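Local coordinates for protein RNA-dependent RNA polymerase (Qualyub virus, PDB 6DX1) that probably removes ubiquitin from conjugated proteins as the viral ovarian tumor (OTU) domain cysteine protease of a nairovirus polymerase protein, at residues V9-H12 with S18-N21; F42-S47 with D52-W57; E86-E91 with S101-I106. All coordinates share one frame; numbering follows the deposited sequence.

From the N terminus, contact 1 comes first and closes the short turn between strands 11-14 and 17-25, a hairpin at one border of the mixed sheet. Contact 2 follows, folding the linker after helix 41-51 back against that helix, up to the first residue of helix 57-70. Contact 3 closes the loop that separates helix 85-92 from helix 101-111. The three lie in series, with none nested and none crossing. Contacts 2 and 3, whose centres are about 17 Å apart, meet where Phe42 and Phe43 pack on Glu103, which brings helix 41-51 against helix 101-111. Contact 1 stands apart on the sheet, its centre about 27 Å from that of contact 2 and across the chain's centre from it.

Contact 1: residues V9-H12 with S18-N21; sequences VWEH and SQAN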
ATOM      1  N   VAL A   9      16.444  -1.131   9.380  1.00 18.48           N
ATOM      2  CA  VAL A   9      16.666  -2.565   9.527  1.00 18.08           C
ATOM      3  C   VAL A   9      15.348  -3.234   9.161  1.00 19.32           C
ATOM      4  O   VAL A   9      14.486  -3.460  10.012  1.00 22.43           O
ATOM      5  CB  VAL A   9      17.128  -2.937  10.936  1.00 20.22           C
ATOM      6  CG1 VAL A   9      17.447  -4.428  11.002  1.00 24.13           C
ATOM      7  CG2 VAL A   9      18.338  -2.102  11.330  1.00 21.50           C
ATOM      8  N   TRP A  10      15.187  -3.554   7.874  1.00 18.06           N
ATOM      9  CA  TRP A  10      14.004  -4.273   7.420  1.00 18.92           C
ATOM     10  C   TRP A  10      14.129  -5.741   7.799  1.00 20.93           C
ATOM     11  O   TRP A  10      15.153  -6.374   7.520  1.00 24.13           O
ATOM     12  CB  TRP A  10      13.837  -4.146   5.904  1.00 19.74           C
ATOM     13  CG  TRP A  10      13.521  -2.770   5.413  1.00 20.29           C
ATOM     14  CD1 TRP A  10      14.364  -1.924   4.747  1.00 21.01           C
ATOM     15  CD2 TRP A  10      12.270  -2.078   5.532  1.00 18.43           C
ATOM     16  NE1 TRP A  10      13.716  -0.748   4.446  1.00 23.29           N
ATOM     17  CE2 TRP A  10      12.430  -0.821   4.911  1.00 20.61           C
ATOM     18  CE3 TRP A  10      11.032  -2.404   6.095  1.00 19.32           C
ATOM     19  CZ2 TRP A  10      11.396   0.126   4.852  1.00 20.49           C
ATOM     20  CZ3 TRP A  10      10.009  -1.468   6.042  1.00 19.63           C
ATOM     21  CH2 TRP A  10      10.199  -0.217   5.412  1.00 18.73           C
ATOM     22  N   GLU A  11      13.089  -6.278   8.421  1.00 18.64           N
ATOM     23  CA  GLU A  11      13.057  -7.669   8.860  1.00 19.03           C
ATOM     24  C   GLU A  11      12.027  -8.432   8.041  1.00 20.07           C
ATOM     25  O   GLU A  11      10.886  -7.976   7.900  1.00 19.74           O
ATOM     26  CB  GLU A  11      12.721  -7.747  10.347  1.00 24.19           C
ATOM     27  CG  GLU A  11      12.539  -9.164  10.849  1.00 29.29           C
ATOM     28  CD  GLU A  11      12.550  -9.241  12.358  1.00 34.01           C
ATOM     29  OE1 GLU A  11      13.653  -9.337  12.941  1.00 40.79           O
ATOM     30  OE2 GLU A  11      11.455  -9.194  12.953  1.00 42.17           O
ATOM     31  N   HIS A  12      12.424  -9.590   7.508  1.00 19.68           N
ATOM     32  CA  HIS A  12      11.500 -10.411   6.732  1.00 20.71           C
ATOM     33  C   HIS A  12      10.219 -10.712   7.502  1.00 20.98           C
ATOM     34  O   HIS A  12      10.246 -11.082   8.685  1.00 19.03           O
ATOM     35  CB  HIS A  12      12.169 -11.731   6.327  1.00 23.01           C
ATOM     36  CG  HIS A  12      11.292 -12.615   5.503  1.00 21.73           C
ATOM     37  ND1 HIS A  12      10.974 -12.334   4.191  1.00 20.85           N
ATOM     38  CD2 HIS A  12      10.646 -13.767   5.808  1.00 24.43           C
ATOM     39  CE1 HIS A  12      10.179 -13.281   3.721  1.00 20.56           C
ATOM     40  NE2 HIS A  12       9.966 -14.163   4.684  1.00 22.45           N
ATOM     41  N   SER A  18       8.422  -7.080   4.203  1.00 17.65           N
ATOM     42  CA  SER A  18       9.312  -6.891   5.348  1.00 17.61           C
ATOM     43  C   SER A  18       8.809  -5.717   6.189  1.00 21.23           C
ATOM     44  O   SER A  18       7.947  -4.942   5.755  1.00 19.59           O
ATOM     45  CB  SER A  18      10.764  -6.671   4.895  1.00 18.80           C
ATOM     46  OG  SER A  18      10.870  -5.577   3.974  1.00 19.33           O
ATOM     47  N   GLN A  19       9.351  -5.576   7.403  1.00 17.04           N
ATOM     48  CA  GLN A  19       8.859  -4.549   8.326  1.00 18.02           C
ATOM     49  C   GLN A  19      10.006  -3.996   9.162  1.00 20.50           C
ATOM     50  O   GLN A  19      11.041  -4.644   9.328  1.00 18.46           O
ATOM     51  CB  GLN A  19       7.763  -5.101   9.249  1.00 20.32           C
ATOM     52  CG  GLN A  19       8.278  -6.101  10.275  1.00 23.95           C
ATOM     53  CD  GLN A  19       7.155  -6.744  11.073  1.00 30.67           C
ATOM     54  OE1 GLN A  19       5.989  -6.395  10.909  1.00 33.00           O
ATOM     55  NE2 GLN A  19       7.507  -7.690  11.935  1.00 34.03           N
ATOM     56  N   ALA A  20       9.805  -2.800   9.718  1.00 18.30           N
ATOM     57  CA  ALA A  20      10.880  -2.158  10.469  1.00 18.91           C
ATOM     58  C   ALA A  20      10.319  -1.125  11.431  1.00 21.99           C
ATOM     59  O   ALA A  20       9.272  -0.527  11.172  1.00 20.16           O
ATOM     60  CB  ALA A  20      11.872  -1.481   9.517  1.00 19.10           C
ATOM     61  N   ASN A  21      11.039  -0.906  12.536  1.00 18.55           N
ATOM     62  CA  ASN A  21      10.847   0.286  13.353  1.00 17.88           C
ATOM     63  C   ASN A  21      11.699   1.396  12.758  1.00 20.32           C
ATOM     64  O   ASN A  21      12.907   1.219  12.580  1.00 21.12           O
ATOM     65  CB  ASN A  21      11.238   0.035  14.808  1.00 19.28           C
ATOM     66  CG  ASN A  21      10.325  -0.956  15.473  1.00 23.65           C
ATOM     67  OD1 ASN A  21       9.108  -0.816  15.401  1.00 26.04           O
ATOM     68  ND2 ASN A  21      10.895  -1.990  16.096  1.00 23.32           N
TER
HETATM   69  O   HOH W   1      13.536  -2.325  13.035  1.00 23.71           O
HETATM   70  O   HOH W   2      14.812  -0.302  11.520  1.00 25.32           O
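With chi1 at -67°, the indole of Trp10 swings back beside its own backbone N and lies along the neighbouring strand, where Ala20 and Ser18 meet it. Ser18 has its hydroxyl between the backbone N and the carbonyl carbon, which leaves OG 3.8 Å from CB of Trp10. The methyl of Ala20 touches the benzo part of the indole, CB to CE3 of Trp10 being 3.6 Å. This is an off-centre CH-pi contact, tilted 29° from the normal of the six-membered ring. The same CB also rests on the carbonyl O of Val9.

The backbones run antiparallel. Glu11 and Gln19 form a hydrogen-bonded pair: Glu11 N gives to Gln19 O at 2.8 Å, and Gln19 N returns the bond to Glu11 O at 2.9 Å. His12 and Ser18 make the next, non-hydrogen-bonded pair. Two positions the other way, at Val9 and Asn21, two waters stand in for direct bonds. One accepts from Val9 N (2.8 Å) and donates to Asn21 O (2.7 Å); the other accepts from Asn21 N at 2.9 Å and only weakly reaches Val9 O. The side chains of Glu11 and Gln19 rise together on the exposed face, away from Trp10.

This is the hairpin of strands 11-14 and 17-25, consistent with the N-terminal strands that extend the sheet in other nairovirus OTU proteases. Arg131 of the adjoining strand 125-132 hydrogen-bonds to Ser18 OG through NE and makes a cation-pi contact with Trp10. One cation thus serves both a hydroxyl and an indole, so beside the apolar Trp10-Ala20 contact the inner face of this edge hairpin is probably steadied by the charge of Arg131, whereas the Val9-Asn21 end is bridged by water.

Contact 2: residues F42-S47 with D52-W57; sequences FFRAVS and DTQNGW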
ATOM      1  N   PHE A  42      -7.323   3.411   0.666  1.00 17.42           N
ATOM      2  CA  PHE A  42      -6.119   2.772   0.121  1.00 16.57           C
ATOM      3  C   PHE A  42      -6.055   2.941  -1.397  1.00 16.45           C
ATOM      4  O   PHE A  42      -5.043   3.389  -1.956  1.00 15.85           O
ATOM      5  CB  PHE A  42      -6.076   1.276   0.480  1.00 16.97           C
ATOM      6  CG  PHE A  42      -4.991   0.530  -0.257  1.00 17.39           C
ATOM      7  CD1 PHE A  42      -3.711   0.449   0.272  1.00 20.34           C
ATOM      8  CD2 PHE A  42      -5.232  -0.028  -1.498  1.00 16.45           C
ATOM      9  CE1 PHE A  42      -2.694  -0.198  -0.419  1.00 20.73           C
ATOM     10  CE2 PHE A  42      -4.215  -0.659  -2.206  1.00 18.44           C
ATOM     11  CZ  PHE A  42      -2.942  -0.751  -1.661  1.00 18.85           C
ATOM     12  N   PHE A  43      -7.151   2.605  -2.077  1.00 17.48           N
ATOM     13  CA  PHE A  43      -7.204   2.719  -3.530  1.00 17.33           C
ATOM     14  C   PHE A  43      -7.152   4.171  -3.986  1.00 16.64           C
ATOM     15  O   PHE A  43      -6.643   4.460  -5.082  1.00 17.18           O
ATOM     16  CB  PHE A  43      -8.479   2.037  -4.032  1.00 17.72           C
ATOM     17  CG  PHE A  43      -8.537   0.572  -3.697  1.00 17.47           C
ATOM     18  CD1 PHE A  43      -7.714  -0.329  -4.366  1.00 18.77           C
ATOM     19  CD2 PHE A  43      -9.399   0.098  -2.714  1.00 18.56           C
ATOM     20  CE1 PHE A  43      -7.760  -1.681  -4.070  1.00 20.14           C
ATOM     21  CE2 PHE A  43      -9.451  -1.256  -2.406  1.00 21.34           C
ATOM     22  CZ  PHE A  43      -8.628  -2.151  -3.085  1.00 20.43           C
ATOM     23  N   ARG A  44      -7.697   5.087  -3.179  1.00 15.74           N
ATOM     24  CA  ARG A  44      -7.612   6.507  -3.499  1.00 15.25           C
ATOM     25  C   ARG A  44      -6.169   6.993  -3.464  1.00 16.34           C
ATOM     26  O   ARG A  44      -5.755   7.804  -4.303  1.00 16.95           O
ATOM     27  CB  ARG A  44      -8.454   7.317  -2.509  1.00 17.30           C
ATOM     28  CG  ARG A  44      -9.942   7.117  -2.672  1.00 18.20           C
ATOM     29  CD  ARG A  44     -10.714   7.799  -1.549  1.00 19.03           C
ATOM     30  NE  ARG A  44     -12.137   7.585  -1.790  1.00 20.00           N
ATOM     31  CZ  ARG A  44     -12.825   8.245  -2.715  1.00 19.71           C
ATOM     32  NH1 ARG A  44     -12.233   9.198  -3.439  1.00 18.68           N
ATOM     33  NH2 ARG A  44     -14.106   7.973  -2.902  1.00 20.78           N
ATOM     34  N   ALA A  45      -5.391   6.512  -2.491  1.00 15.69           N
ATOM     35  CA  ALA A  45      -3.996   6.915  -2.392  1.00 16.69           C
ATOM     36  C   ALA A  45      -3.205   6.393  -3.583  1.00 18.00           C
ATOM     37  O   ALA A  45      -2.405   7.128  -4.173  1.00 17.30           O
ATOM     38  CB  ALA A  45      -3.400   6.411  -1.071  1.00 16.14           C
ATOM     39  N   VAL A  46      -3.419   5.128  -3.956  1.00 17.30           N
ATOM     40  CA  VAL A  46      -2.708   4.586  -5.112  1.00 16.35           C
ATOM     41  C   VAL A  46      -3.157   5.289  -6.385  1.00 18.96           C
ATOM     42  O   VAL A  46      -2.341   5.577  -7.274  1.00 18.19           O
ATOM     43  CB  VAL A  46      -2.897   3.062  -5.199  1.00 18.10           C
ATOM     44  CG1 VAL A  46      -2.208   2.515  -6.461  1.00 17.73           C
ATOM     45  CG2 VAL A  46      -2.337   2.397  -3.928  1.00 19.45           C
ATOM     46  N   SER A  47      -4.458   5.597  -6.489  1.00 15.05           N
ATOM     47  CA  SER A  47      -4.944   6.375  -7.627  1.00 17.56           C
ATOM     48  C   SER A  47      -4.225   7.717  -7.738  1.00 18.26           C
ATOM     49  O   SER A  47      -3.898   8.168  -8.844  1.00 19.21           O
ATOM     50  CB  SER A  47      -6.458   6.581  -7.513  1.00 17.74           C
ATOM     51  OG  SER A  47      -6.943   7.362  -8.608  1.00 18.88           O
ATOM     52  N   ASP A  52      -2.585  11.181 -10.605  1.00 20.51           N
ATOM     53  CA  ASP A  52      -2.573  12.534 -10.041  1.00 21.81           C
ATOM     54  C   ASP A  52      -3.958  12.991  -9.592  1.00 25.58           C
ATOM     55  O   ASP A  52      -4.211  14.195  -9.482  1.00 26.70           O
ATOM     56  CB  ASP A  52      -1.968  13.553 -11.018  1.00 24.90           C
ATOM     57  CG  ASP A  52      -0.558  13.187 -11.430  1.00 37.93           C
ATOM     58  OD1 ASP A  52       0.241  12.818 -10.542  1.00 39.95           O
ATOM     59  OD2 ASP A  52      -0.252  13.251 -12.639  1.00 43.58           O
ATOM     60  N   THR A  53      -4.850  12.040  -9.321  1.00 20.43           N
ATOM     61  CA  THR A  53      -6.165  12.313  -8.760  1.00 19.34           C
ATOM     62  C   THR A  53      -6.630  11.058  -8.041  1.00 18.62           C
ATOM     63  O   THR A  53      -6.367   9.948  -8.500  1.00 21.22           O
ATOM     64  CB  THR A  53      -7.207  12.699  -9.819  1.00 23.00           C
ATOM     65  OG1 THR A  53      -8.486  12.849  -9.181  1.00 20.98           O
ATOM     66  CG2 THR A  53      -7.336  11.623 -10.874  1.00 22.89           C
ATOM     67  N   GLN A  54      -7.332  11.243  -6.927  1.00 18.59           N
ATOM     68  CA  GLN A  54      -7.905  10.090  -6.241  1.00 16.71           C
ATOM     69  C   GLN A  54      -9.150   9.553  -6.935  1.00 15.72           C
ATOM     70  O   GLN A  54      -9.654   8.494  -6.537  1.00 18.49           O
ATOM     71  CB  GLN A  54      -8.225  10.461  -4.794  1.00 19.70           C
ATOM     72  CG  GLN A  54      -9.325  11.502  -4.627  1.00 19.68           C
ATOM     73  CD  GLN A  54      -9.629  11.764  -3.163  1.00 19.79           C
ATOM     74  OE1 GLN A  54      -9.903  10.839  -2.407  1.00 19.25           O
ATOM     75  NE2 GLN A  54      -9.591  13.021  -2.764  1.00 21.37           N
ATOM     76  N   ASN A  55      -9.635  10.243  -7.979  1.00 18.64           N
ATOM     77  CA  ASN A  55     -10.898   9.896  -8.624  1.00 18.77           C
ATOM     78  C   ASN A  55     -10.846   8.571  -9.369  1.00 18.02           C
ATOM     79  O   ASN A  55     -11.905   8.038  -9.729  1.00 20.42           O
ATOM     80  CB  ASN A  55     -11.315  11.005  -9.606  1.00 18.70           C
ATOM     81  CG  ASN A  55     -11.588  12.336  -8.919  1.00 22.17           C
ATOM     82  OD1 ASN A  55     -11.401  12.480  -7.713  1.00 23.53           O
ATOM     83  ND2 ASN A  55     -12.013  13.327  -9.700  1.00 19.47           N
ATOM     84  N   GLY A  56      -9.653   8.023  -9.614  1.00 17.19           N
ATOM     85  CA  GLY A  56      -9.567   6.764 -10.321  1.00 17.02           C
ATOM     86  C   GLY A  56      -9.443   5.543  -9.426  1.00 18.47           C
ATOM     87  O   GLY A  56      -8.932   4.516  -9.869  1.00 18.38           O
ATOM     88  N   TRP A  57      -9.939   5.609  -8.186  1.00 18.18           N
ATOM     89  CA  TRP A  57      -9.758   4.479  -7.274  1.00 17.97           C
ATOM     90  C   TRP A  57     -10.410   3.196  -7.784  1.00 19.88           C
ATOM     91  O   TRP A  57      -9.907   2.106  -7.496  1.00 19.44           O
ATOM     92  CB  TRP A  57     -10.277   4.838  -5.869  1.00 18.59           C
ATOM     93  CG  TRP A  57     -11.737   4.586  -5.685  1.00 21.15           C
ATOM     94  CD1 TRP A  57     -12.329   3.422  -5.268  1.00 24.02           C
ATOM     95  CD2 TRP A  57     -12.793   5.513  -5.918  1.00 22.77           C
ATOM     96  NE1 TRP A  57     -13.692   3.572  -5.238  1.00 24.32           N
ATOM     97  CE2 TRP A  57     -14.001   4.851  -5.625  1.00 22.81           C
ATOM     98  CE3 TRP A  57     -12.835   6.844  -6.342  1.00 20.96           C
ATOM     99  CZ2 TRP A  57     -15.243   5.470  -5.756  1.00 23.68           C
ATOM    100  CZ3 TRP A  57     -14.073   7.456  -6.469  1.00 24.68           C
ATOM    101  CH2 TRP A  57     -15.256   6.768  -6.176  1.00 25.71           C
TER
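Ser47 OG is held at the centre of the loop 52-57: it donates to Thr53 O at 2.7 Å, in the carbonyl plane, and accepts a weak, bent bond from Gly56 N at 3.0 Å. Its hydroxyl lies anti to the backbone N (chi1 179°), which carries it off the helix into the curl of the loop. Arg44, one turn earlier, reaches out with an extended chain and spreads its guanidinium over one face of the Trp57 indole. The cation-pi distance from Arg44 CZ to the centroid of the six-membered ring is 4.1 Å, and the two planes are 32° apart. Arg44 NH1 then gives a hydrogen bond to Gln54 OE1, 3.0 Å long. The donor stands well above the amide's carbonyl plane, 50° out of it, and the amide and guanidinium planes are almost perpendicular. At the edge of the indole, Phe43 CB meets Trp57 CB at 3.8 Å.

The loop is a tight helix-to-helix connection. It leaves helix 41-51 at Asp52, which has positive phi, and ends with Gly56 as N-cap of helix 57-70. In OTU proteases the first of these helices typically bears the catalytic cysteine at its N-terminal end, and the contact lies on the turns directly following that end.

Within the loop, Thr53 OG1 accepts from Asn55 N at 3.1 Å, an ST turn that shapes the bend around Ser47. A second shell fixes the polar ends: Asp38 makes a salt bridge to Arg44 NE, and the backbone N of Leu36 is the stronger partner of Gln54 OE1. Farther out, the Phe43 side chain packs on Val60 and Lys61 of helix 57-70, and Val60 also lies against Ser47.

Contact 3: residues E86-E91 with S101-I106; sequences EHYARE and SVEAEI
Glu103 OE2 is gripped by two tyrosine hydroxyls: Tyr88 OH donates to it at 2.6 Å, and Tyr97 OH, its stronger partner, bonds to it as well. The Tyr88 bond uses the anti lone pair, facing away from OE1, which in turn takes the backbone N of Gly100. A bend at chi2 (79°) turns the carboxylate back toward Tyr88, and OE2 sits at the ring's edge, in its plane. The hydroxyl of Tyr88 and the N-H of Gly100, with Tyr97 OH close by in a further hydrogen bond, would be consistent with a charged carboxylate despite its burial.

Apolar groups pack against the ring beside this bond. Val102 CG1 comes within 3.9 Å of Tyr88 CE1, and Ile106 CD1 within 3.9 Å of Tyr88 CZ, the isoleucine reaching in from the direction opposite to the tyrosine.

The two helix segments lie far apart, with axes 13.5 Å away at closest and crossing at -125°, so the long tyrosine side chain bridges them. Phe82 meets the Tyr88 ring edge-to-face, Cys64, Arg65 and Ala68 of helix 57-70 also touch it, and helix 101-111 turns another side onto Trp132 of strand 125-132.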
ATOM      1  N   GLU A  86     -11.791 -15.755  -8.303  1.00 32.69           N
ATOM      2  CA  GLU A  86     -13.207 -15.414  -8.301  1.00 33.31           C
ATOM      3  C   GLU A  86     -13.667 -15.025  -6.904  1.00 30.56           C
ATOM      4  O   GLU A  86     -14.477 -14.102  -6.745  1.00 32.85           O
ATOM      5  CB  GLU A  86     -14.026 -16.587  -8.852  1.00 37.35           C
ATOM      6  CG  GLU A  86     -13.512 -17.153 -10.193  1.00 44.03           C
ATOM      7  CD  GLU A  86     -12.286 -18.051 -10.028  1.00 43.00           C
ATOM      8  OE1 GLU A  86     -11.554 -18.279 -11.009  1.00 50.68           O
ATOM      9  OE2 GLU A  86     -12.057 -18.534  -8.905  1.00 47.75           O
ATOM     10  N   HIS A  87     -13.152 -15.710  -5.881  1.00 29.85           N
ATOM     11  CA  HIS A  87     -13.458 -15.345  -4.501  1.00 28.46           C
ATOM     12  C   HIS A  87     -12.939 -13.946  -4.176  1.00 28.91           C
ATOM     13  O   HIS A  87     -13.657 -13.137  -3.576  1.00 27.71           O
ATOM     14  CB  HIS A  87     -12.867 -16.392  -3.548  1.00 31.07           C
ATOM     15  CG  HIS A  87     -13.100 -16.108  -2.096  1.00 28.26           C
ATOM     16  ND1 HIS A  87     -12.312 -16.645  -1.100  1.00 30.27           N
ATOM     17  CD2 HIS A  87     -14.031 -15.350  -1.471  1.00 31.96           C
ATOM     18  CE1 HIS A  87     -12.741 -16.220   0.075  1.00 30.38           C
ATOM     19  NE2 HIS A  87     -13.785 -15.436  -0.121  1.00 30.94           N
ATOM     20  N   TYR A  88     -11.704 -13.635  -4.584  1.00 27.21           N
ATOM     21  CA  TYR A  88     -11.180 -12.290  -4.346  1.00 24.60           C
ATOM     22  C   TYR A  88     -12.019 -11.234  -5.059  1.00 25.59           C
ATOM     23  O   TYR A  88     -12.333 -10.186  -4.481  1.00 24.48           O
ATOM     24  CB  TYR A  88      -9.716 -12.192  -4.789  1.00 24.23           C
ATOM     25  CG  TYR A  88      -9.201 -10.776  -4.705  1.00 22.26           C
ATOM     26  CD1 TYR A  88      -9.020 -10.173  -3.475  1.00 23.85           C
ATOM     27  CD2 TYR A  88      -8.954 -10.029  -5.853  1.00 23.97           C
ATOM     28  CE1 TYR A  88      -8.584  -8.867  -3.375  1.00 23.23           C
ATOM     29  CE2 TYR A  88      -8.512  -8.713  -5.770  1.00 21.84           C
ATOM     30  CZ  TYR A  88      -8.338  -8.142  -4.518  1.00 23.58           C
ATOM     31  OH  TYR A  88      -7.907  -6.840  -4.394  1.00 22.74           O
ATOM     32  N   ALA A  89     -12.380 -11.486  -6.321  1.00 26.55           N
ATOM     33  CA  ALA A  89     -13.179 -10.517  -7.069  1.00 27.20           C
ATOM     34  C   ALA A  89     -14.523 -10.286  -6.396  1.00 29.18           C
ATOM     35  O   ALA A  89     -14.996  -9.145  -6.309  1.00 28.60           O
ATOM     36  CB  ALA A  89     -13.379 -10.996  -8.507  1.00 30.19           C
ATOM     37  N   ARG A  90     -15.143 -11.364  -5.905  1.00 31.81           N
ATOM     38  CA  ARG A  90     -16.436 -11.263  -5.241  1.00 33.18           C
ATOM     39  C   ARG A  90     -16.354 -10.383  -4.004  1.00 31.69           C
ATOM     40  O   ARG A  90     -17.189  -9.492  -3.811  1.00 30.58           O
ATOM     41  CB  ARG A  90     -16.934 -12.675  -4.890  1.00 34.92           C
ATOM     42  CG  ARG A  90     -18.056 -12.785  -3.870  1.00 41.84           C
ATOM     43  CD  ARG A  90     -18.515 -14.243  -3.734  1.00 42.89           C
ATOM     44  NE  ARG A  90     -18.122 -15.049  -4.902  1.00 40.39           N
ATOM     45  CZ  ARG A  90     -17.323 -16.118  -4.836  1.00 38.92           C
ATOM     46  NH1 ARG A  90     -16.870 -16.493  -3.654  1.00 41.32           N
ATOM     47  NH2 ARG A  90     -16.954 -16.801  -5.928  1.00 41.90           N
ATOM     48  N   GLU A  91     -15.340 -10.598  -3.165  1.00 29.19           N
ATOM     49  CA  GLU A  91     -15.238  -9.842  -1.923  1.00 30.01           C
ATOM     50  C   GLU A  91     -14.795  -8.404  -2.167  1.00 27.00           C
ATOM     51  O   GLU A  91     -15.283  -7.482  -1.505  1.00 29.00           O
ATOM     52  CB  GLU A  91     -14.278 -10.543  -0.963  1.00 27.53           C
ATOM     53  CG  GLU A  91     -14.815 -11.871  -0.449  1.00 36.49           C
ATOM     54  CD  GLU A  91     -16.055 -11.690   0.398  1.00 41.80           C
ATOM     55  OE1 GLU A  91     -16.037 -10.828   1.298  1.00 41.26           O
ATOM     56  OE2 GLU A  91     -17.054 -12.400   0.152  1.00 48.71           O
ATOM     57  N   SER A 101      -3.050  -4.610   2.935  1.00 21.79           N
ATOM     58  CA  SER A 101      -1.890  -5.466   2.683  1.00 20.51           C
ATOM     59  C   SER A 101      -2.109  -6.413   1.511  1.00 20.51           C
ATOM     60  O   SER A 101      -1.164  -6.719   0.771  1.00 22.59           O
ATOM     61  CB  SER A 101      -1.558  -6.265   3.944  1.00 29.39           C
ATOM     62  OG  SER A 101      -1.270  -5.376   5.011  1.00 36.51           O
ATOM     63  N   VAL A 102      -3.333  -6.923   1.341  1.00 20.01           N
ATOM     64  CA  VAL A 102      -3.606  -7.799   0.202  1.00 20.55           C
ATOM     65  C   VAL A 102      -3.277  -7.089  -1.111  1.00 19.97           C
ATOM     66  O   VAL A 102      -2.578  -7.627  -1.979  1.00 20.57           O
ATOM     67  CB  VAL A 102      -5.071  -8.279   0.239  1.00 21.67           C
ATOM     68  CG1 VAL A 102      -5.456  -8.950  -1.062  1.00 22.56           C
ATOM     69  CG2 VAL A 102      -5.273  -9.238   1.409  1.00 27.08           C
ATOM     70  N   GLU A 103      -3.766  -5.863  -1.268  1.00 16.81           N
ATOM     71  CA  GLU A 103      -3.551  -5.124  -2.501  1.00 18.59           C
ATOM     72  C   GLU A 103      -2.142  -4.551  -2.603  1.00 17.66           C
ATOM     73  O   GLU A 103      -1.642  -4.344  -3.716  1.00 18.87           O
ATOM     74  CB  GLU A 103      -4.593  -4.016  -2.600  1.00 19.17           C
ATOM     75  CG  GLU A 103      -5.988  -4.543  -2.930  1.00 19.63           C
ATOM     76  CD  GLU A 103      -6.725  -5.145  -1.731  1.00 21.84           C
ATOM     77  OE1 GLU A 103      -6.444  -4.783  -0.567  1.00 20.00           O
ATOM     78  OE2 GLU A 103      -7.613  -5.989  -1.962  1.00 22.78           O
ATOM     79  N   ALA A 104      -1.495  -4.272  -1.465  1.00 16.88           N
ATOM     80  CA  ALA A 104      -0.101  -3.845  -1.516  1.00 17.68           C
ATOM     81  C   ALA A 104       0.765  -4.925  -2.154  1.00 16.90           C
ATOM     82  O   ALA A 104       1.615  -4.622  -3.004  1.00 17.22           O
ATOM     83  CB  ALA A 104       0.405  -3.484  -0.117  1.00 19.19           C
ATOM     84  N   GLU A 105       0.534  -6.194  -1.788  1.00 17.69           N
ATOM     85  CA  GLU A 105       1.240  -7.289  -2.452  1.00 17.43           C
ATOM     86  C   GLU A 105       0.923  -7.314  -3.940  1.00 19.95           C
ATOM     87  O   GLU A 105       1.831  -7.387  -4.779  1.00 18.60           O
ATOM     88  CB  GLU A 105       0.876  -8.639  -1.819  1.00 18.46           C
ATOM     89  CG  GLU A 105       1.556  -9.815  -2.553  1.00 17.55           C
ATOM     90  CD  GLU A 105       1.031 -11.181  -2.134  1.00 24.27           C
ATOM     91  OE1 GLU A 105       1.674 -12.191  -2.486  1.00 25.33           O
ATOM     92  OE2 GLU A 105       0.006 -11.247  -1.438  1.00 24.71           O
ATOM     93  N   ILE A 106      -0.370  -7.255  -4.289  1.00 16.95           N
ATOM     94  CA  ILE A 106      -0.773  -7.345  -5.692  1.00 16.94           C
ATOM     95  C   ILE A 106      -0.144  -6.218  -6.498  1.00 17.94           C
ATOM     96  O   ILE A 106       0.404  -6.433  -7.584  1.00 17.51           O
ATOM     97  CB  ILE A 106      -2.307  -7.315  -5.818  1.00 18.69           C
ATOM     98  CG1 ILE A 106      -2.935  -8.582  -5.234  1.00 20.48           C
ATOM     99  CG2 ILE A 106      -2.714  -7.147  -7.283  1.00 19.05           C
ATOM    100  CD1 ILE A 106      -4.458  -8.500  -5.120  1.00 21.94           C
TER